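PDB 5WZF: 23S rRNA-specific endonuclease VapC20 from Mycobacterium tuberculosis H37Rv, which cleaves 23S ribosomal RNA in the sarcin-ricin loop as the magnesium-dependent PIN-family toxin of a type II toxin-antitoxin system. Local coordinates for residues R38-K43 with N125-D130; G55-L60 with V71-I76. All coordinates share one frame; numbering follows the deposited sequence.

After strand 15-17 and helix 19-25 the chain enters helix 33-41, whose C-terminal end lies in 38-43. Interaction 1 joins this end to 125-130, the strand 125-127 of the parallel sheet and the loop after it. It closes a long loop of 81 residues, most of them helical. Interaction 2 is nested inside that loop. It folds helix 67-75 back on helix 51-64 through 55-60 and 71-76, with only ten residues between. The two contacts do not touch. The centres of interaction 1 and interaction 2 are about 17 Å apart, and the nearest atoms of interaction 1 and interaction 2 about 7 Å. Interaction 1 ties a helix to the sheet, and interaction 2 ties helix to helix.

Interaction 1: residues R38-K43 with N125-D130; sequences RLWASK and NAYAFD
Tyr-127 meets Leu-39 at the C-terminal end of helix 33-41, and these two residues bury the most surface here. CB of Leu-39 lies over one face of the tyrosine ring in a CH-pi contact. It is 4.2 Å from the ring centroid and 24° off the ring normal. The Tyr-127 hydroxyl reaches past this point to the helix end. Its OH is 2.8 Å from Leu-39 O in a weak hydrogen bond. A water lies 2.8 Å from Tyr-127 OH and also gives a weak bond to Ser-42 O. CG of Tyr-127 is anti to the carbonyl carbon (chi1 -87°), which sends the ring from the strand toward the helix. CB of Lys-43 sits 3.7 Å from Tyr-127 OH and meets the ring obliquely. The ring also meets Trp-40 edge to edge, CD2 of Tyr-127 being 4.3 Å from Trp-40 CE3. CD1 of Leu-39 reaches CZ of Phe-129 at 4.4 Å. Tyr-127 lies in the parallel sheet of the PIN domain, and its backbone bonds to Asp-18, a predicted magnesium ligand. Leu-39 O and the water give the buried tyrosine polar partners, so its ring crosses the apolar interface without leaving OH in purely apolar surroundings.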
loop_
_atom_site.group_PDB
_atom_site.type_symbol
_atom_site.label_atom_id
_atom_site.label_comp_id
_atom_site.label_asym_id
_atom_site.label_seq_id
_atom_site.Cartn_x
_atom_site.Cartn_y
_atom_site.Cartn_z
ATOM N N ARG A 38 16.356 -7.443 -19.195
ATOM C CA ARG A 38 16.307 -8.569 -20.119
ATOM C C ARG A 38 14.915 -9.191 -20.130
ATOM O O ARG A 38 14.391 -9.536 -21.188
ATOM C CB ARG A 38 17.350 -9.630 -19.765
ATOM C CG ARG A 38 17.388 -10.769 -20.776
ATOM C CD ARG A 38 18.508 -11.757 -20.519
ATOM N NE ARG A 38 18.484 -12.836 -21.504
ATOM C CZ ARG A 38 19.341 -13.852 -21.533
ATOM N NH1 ARG A 38 19.236 -14.782 -22.470
ATOM N NH2 ARG A 38 20.305 -13.939 -20.627
ATOM N N LEU A 39 14.323 -9.325 -18.947
ATOM C CA LEU A 39 12.981 -9.880 -18.823
ATOM C C LEU A 39 11.955 -8.984 -19.499
ATOM O O LEU A 39 11.015 -9.465 -20.135
ATOM C CB LEU A 39 12.617 -10.075 -17.349
ATOM C CG LEU A 39 13.268 -11.282 -16.671
ATOM C CD1 LEU A 39 12.984 -11.273 -15.175
ATOM C CD2 LEU A 39 12.761 -12.564 -17.309
ATOM N N TRP A 40 12.146 -7.677 -19.362
ATOM C CA TRP A 40 11.235 -6.708 -19.953
ATOM C C TRP A 40 11.282 -6.772 -21.471
ATOM O O TRP A 40 10.275 -6.553 -22.138
ATOM C CB TRP A 40 11.575 -5.297 -19.483
ATOM C CG TRP A 40 10.475 -4.308 -19.713
ATOM C CD1 TRP A 40 10.518 -3.204 -20.513
ATOM C CD2 TRP A 40 9.165 -4.333 -19.131
ATOM N NE1 TRP A 40 9.318 -2.537 -20.460
ATOM C CE2 TRP A 40 8.470 -3.211 -19.621
ATOM C CE3 TRP A 40 8.514 -5.196 -18.243
ATOM C CZ2 TRP A 40 7.158 -2.926 -19.248
ATOM C CZ3 TRP A 40 7.210 -4.914 -17.879
ATOM C CH2 TRP A 40 6.544 -3.790 -18.384
ATOM N N ALA A 41 12.461 -7.070 -22.007
ATOM C CA ALA A 41 12.651 -7.163 -23.450
ATOM C C ALA A 41 11.963 -8.393 -24.037
ATOM O O ALA A 41 11.577 -8.396 -25.206
ATOM C CB ALA A 41 14.133 -7.180 -23.783
ATOM N N SER A 42 11.815 -9.436 -23.227
ATOM C CA SER A 42 11.245 -10.696 -23.698
ATOM C C SER A 42 9.889 -10.990 -23.060
ATOM O O SER A 42 9.490 -12.148 -22.941
ATOM C CB SER A 42 12.208 -11.852 -23.419
ATOM O OG SER A 42 12.372 -12.054 -22.025
ATOM N N LYS A 43 9.188 -9.939 -22.649
ATOM C CA LYS A 43 7.869 -10.092 -22.045
ATOM C C LYS A 43 6.825 -10.479 -23.093
ATOM O O LYS A 43 6.968 -10.143 -24.271
ATOM C CB LYS A 43 7.447 -8.798 -21.339
ATOM C CG LYS A 43 7.275 -7.621 -22.280
ATOM C CD LYS A 43 6.810 -6.368 -21.560
ATOM C CE LYS A 43 6.811 -5.185 -22.513
ATOM N NZ LYS A 43 6.169 -3.974 -21.941
ATOM N N ASN A 125 2.561 -16.855 -13.905
ATOM C CA ASN A 125 3.880 -16.282 -14.138
ATOM C C ASN A 125 3.958 -14.842 -13.651
ATOM O O ASN A 125 3.162 -13.992 -14.048
ATOM C CB ASN A 125 4.242 -16.365 -15.620
ATOM C CG ASN A 125 4.391 -17.795 -16.096
ATOM O OD1 ASN A 125 4.833 -18.662 -15.343
ATOM N ND2 ASN A 125 4.016 -18.053 -17.342
ATOM N N ALA A 126 4.922 -14.578 -12.781
ATOM C CA ALA A 126 5.089 -13.243 -12.240
ATOM C C ALA A 126 6.451 -12.678 -12.600
ATOM O O ALA A 126 7.446 -13.399 -12.636
ATOM C CB ALA A 126 4.905 -13.255 -10.727
ATOM N N TYR A 127 6.476 -11.383 -12.892
ATOM C CA TYR A 127 7.723 -10.643 -12.939
ATOM C C TYR A 127 7.970 -10.084 -11.550
ATOM O O TYR A 127 7.349 -9.101 -11.146
ATOM C CB TYR A 127 7.668 -9.527 -13.986
ATOM C CG TYR A 127 8.062 -9.983 -15.372
ATOM C CD1 TYR A 127 8.252 -11.331 -15.650
ATOM C CD2 TYR A 127 8.250 -9.070 -16.401
ATOM C CE1 TYR A 127 8.621 -11.757 -16.909
ATOM C CE2 TYR A 127 8.616 -9.490 -17.670
ATOM C CZ TYR A 127 8.794 -10.834 -17.917
ATOM O OH TYR A 127 9.159 -11.264 -19.175
ATOM N N ALA A 128 8.869 -10.731 -10.817
ATOM C CA ALA A 128 9.070 -10.426 -9.406
ATOM C C ALA A 128 10.376 -11.024 -8.913
ATOM O O ALA A 128 10.884 -11.981 -9.491
ATOM C CB ALA A 128 7.907 -10.954 -8.580
ATOM N N PHE A 129 10.917 -10.464 -7.840
ATOM C CA PHE A 129 12.150 -10.982 -7.268
ATOM C C PHE A 129 11.984 -11.350 -5.792
ATOM O O PHE A 129 10.991 -10.987 -5.165
ATOM C CB PHE A 129 13.278 -9.961 -7.436
ATOM C CG PHE A 129 13.614 -9.659 -8.873
ATOM C CD1 PHE A 129 14.288 -10.587 -9.647
ATOM C CD2 PHE A 129 13.261 -8.447 -9.445
ATOM C CE1 PHE A 129 14.604 -10.316 -10.966
ATOM C CE2 PHE A 129 13.573 -8.168 -10.765
ATOM C CZ PHE A 129 14.246 -9.105 -11.526
ATOM N N ASP A 130 12.946 -12.115 -5.277
ATOM C CA ASP A 130 13.127 -12.366 -3.839
ATOM C C ASP A 130 12.093 -13.248 -3.114
ATOM O O ASP A 130 11.942 -13.138 -1.895
ATOM C CB ASP A 130 13.238 -11.029 -3.095
ATOM C CG ASP A 130 14.230 -10.080 -3.743
ATOM O OD1 ASP A 130 15.031 -10.538 -4.588
ATOM O OD2 ASP A 130 14.220 -8.878 -3.399
HETATM O O HOH W 1 8.637 -13.894 -20.039
#

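Interaction 2: residues G55-L60 with V71-I76; sequences GETWTL and VAAAAI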
loop_
_atom_site.group_PDB
_atom_site.type_symbol
_atom_site.label_atom_id
_atom_site.label_comp_id
_atom_site.label_asym_id
_atom_site.label_seq_id
_atom_site.Cartn_x
_atom_site.Cartn_y
_atom_site.Cartn_z
ATOM N N GLY A 55 1.359 1.859 -6.431
ATOM C CA GLY A 55 1.459 2.742 -5.284
ATOM C C GLY A 55 2.683 2.437 -4.444
ATOM O O GLY A 55 3.393 3.341 -4.007
ATOM N N GLU A 56 2.933 1.153 -4.218
ATOM C CA GLU A 56 4.095 0.732 -3.452
ATOM C C GLU A 56 5.364 1.107 -4.208
ATOM O O GLU A 56 6.349 1.547 -3.615
ATOM C CB GLU A 56 4.044 -0.773 -3.188
ATOM C CG GLU A 56 5.086 -1.284 -2.204
ATOM C CD GLU A 56 5.061 -2.796 -2.064
ATOM O OE1 GLU A 56 4.593 -3.481 -2.998
ATOM O OE2 GLU A 56 5.505 -3.302 -1.011
ATOM N N THR A 57 5.325 0.940 -5.526
ATOM C CA THR A 57 6.463 1.261 -6.376
ATOM C C THR A 57 6.789 2.749 -6.313
ATOM O O THR A 57 7.960 3.126 -6.184
ATOM C CB THR A 57 6.196 0.842 -7.829
ATOM O OG1 THR A 57 5.972 -0.573 -7.869
ATOM C CG2 THR A 57 7.382 1.193 -8.719
ATOM N N TRP A 58 5.756 3.588 -6.379
ATOM C CA TRP A 58 5.941 5.027 -6.191
ATOM C C TRP A 58 6.710 5.307 -4.913
ATOM O O TRP A 58 7.716 6.013 -4.919
ATOM C CB TRP A 58 4.603 5.772 -6.133
ATOM C CG TRP A 58 4.773 7.163 -5.572
ATOM C CD1 TRP A 58 4.764 7.526 -4.250
ATOM C CD2 TRP A 58 5.014 8.365 -6.313
ATOM N NE1 TRP A 58 4.986 8.875 -4.128
ATOM C CE2 TRP A 58 5.138 9.415 -5.379
ATOM C CE3 TRP A 58 5.131 8.657 -7.676
ATOM C CZ2 TRP A 58 5.369 10.733 -5.764
ATOM C CZ3 TRP A 58 5.362 9.967 -8.057
ATOM C CH2 TRP A 58 5.475 10.989 -7.103
ATOM N N THR A 59 6.212 4.756 -3.813
ATOM C CA THR A 59 6.761 5.038 -2.501
ATOM C C THR A 59 8.215 4.598 -2.396
ATOM O O THR A 59 9.058 5.319 -1.859
ATOM C CB THR A 59 5.925 4.354 -1.409
ATOM O OG1 THR A 59 4.590 4.870 -1.463
ATOM C CG2 THR A 59 6.518 4.618 -0.027
ATOM N N LEU A 60 8.504 3.418 -2.930
ATOM C CA LEU A 60 9.857 2.872 -2.893
ATOM C C LEU A 60 10.827 3.731 -3.710
ATOM O O LEU A 60 11.898 4.103 -3.230
ATOM C CB LEU A 60 9.853 1.433 -3.411
ATOM C CG LEU A 60 10.826 0.461 -2.747
ATOM C CD1 LEU A 60 10.473 0.282 -1.275
ATOM C CD2 LEU A 60 10.830 -0.879 -3.472
ATOM N N VAL A 71 7.922 9.537 -10.537
ATOM C CA VAL A 71 6.947 9.952 -11.545
ATOM C C VAL A 71 6.906 8.937 -12.691
ATOM O O VAL A 71 5.846 8.667 -13.262
ATOM C CB VAL A 71 7.262 11.364 -12.076
ATOM C CG1 VAL A 71 6.441 11.682 -13.317
ATOM C CG2 VAL A 71 6.998 12.389 -10.992
ATOM N N ALA A 72 8.059 8.353 -12.999
ATOM C CA ALA A 72 8.133 7.298 -14.005
ATOM C C ALA A 72 7.214 6.136 -13.641
ATOM O O ALA A 72 6.541 5.566 -14.500
ATOM C CB ALA A 72 9.560 6.816 -14.159
ATOM N N ALA A 73 7.185 5.800 -12.357
ATOM C CA ALA A 73 6.312 4.748 -11.861
ATOM C C ALA A 73 4.847 5.165 -11.962
ATOM O O ALA A 73 3.987 4.361 -12.315
ATOM C CB ALA A 73 6.669 4.400 -10.426
ATOM N N ALA A 74 4.573 6.430 -11.654
ATOM C CA ALA A 74 3.221 6.961 -11.743
ATOM C C ALA A 74 2.681 6.836 -13.167
ATOM O O ALA A 74 1.505 6.539 -13.377
ATOM C CB ALA A 74 3.192 8.419 -11.284
ATOM N N ALA A 75 3.559 7.041 -14.142
ATOM C CA ALA A 75 3.159 7.080 -15.542
ATOM C C ALA A 75 2.746 5.711 -16.084
ATOM O O ALA A 75 2.087 5.624 -17.120
ATOM C CB ALA A 75 4.277 7.646 -16.374
ATOM N N ILE A 76 3.141 4.648 -15.392
ATOM C CA ILE A 76 2.764 3.296 -15.797
ATOM C C ILE A 76 1.241 3.157 -15.835
ATOM O O ILE A 76 0.691 2.475 -16.700
ATOM C CB ILE A 76 3.369 2.236 -14.850
ATOM C CG1 ILE A 76 4.894 2.281 -14.922
ATOM C CG2 ILE A 76 2.874 0.841 -15.211
ATOM C CD1 ILE A 76 5.592 1.383 -13.918
#
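Trp-58 and Thr-57 of helix 51-64 touch Val-71, Ala-73 and Ala-74 of helix 67-75. The contact between the two segments is apolar packing, and most of it is carried by the indole. The six-membered part of the Trp-58 ring reaches across to the other helix. Its CZ3 comes within 3.6 Å of the backbone N of Val-71 and within 4.1 Å of Val-71 CG2. Its CE3 lies 4.1 Å from CB of Ala-74. Val-71 N and Ala-74 CB both meet the ring obliquely. CG of Trp-58 is anti to the backbone N (chi1 164°), and this carries the indole out roughly at right angles to its own helix axis.

The smaller side chains meet where the two backbones are nearest. CG2 of Thr-57 touches CB of Ala-73 at 3.7 Å. The same Ala-73 CB lies 4.2 Å from the backbone N of Trp-58. Here the CA atoms of Trp-58 and Ala-73 come within 5.7 Å of each other, a spacing the small alanine allows. The axes of the two segments approach to 8.5 Å and run nearly antiparallel, at 168°.

The polar ends of Thr-57 and Trp-58 bond outside the two segments. OG1 of Thr-57 turns back to bond Val-53 O in its own helix, leaving its methyl for Ala-73. NE1 of Trp-58 bonds Tyr-107 O of the other VapC20 chain. Leu-99 of that chain packs on Trp-58 and its Trp-96 on Ala-74, so the dimer partner covers part of this pair. The whole is an antiparallel helical hairpin, with a short connection between helices 51-64 and 67-75. In this PIN domain the hairpin forms part of the surface at which two VapC20 chains meet.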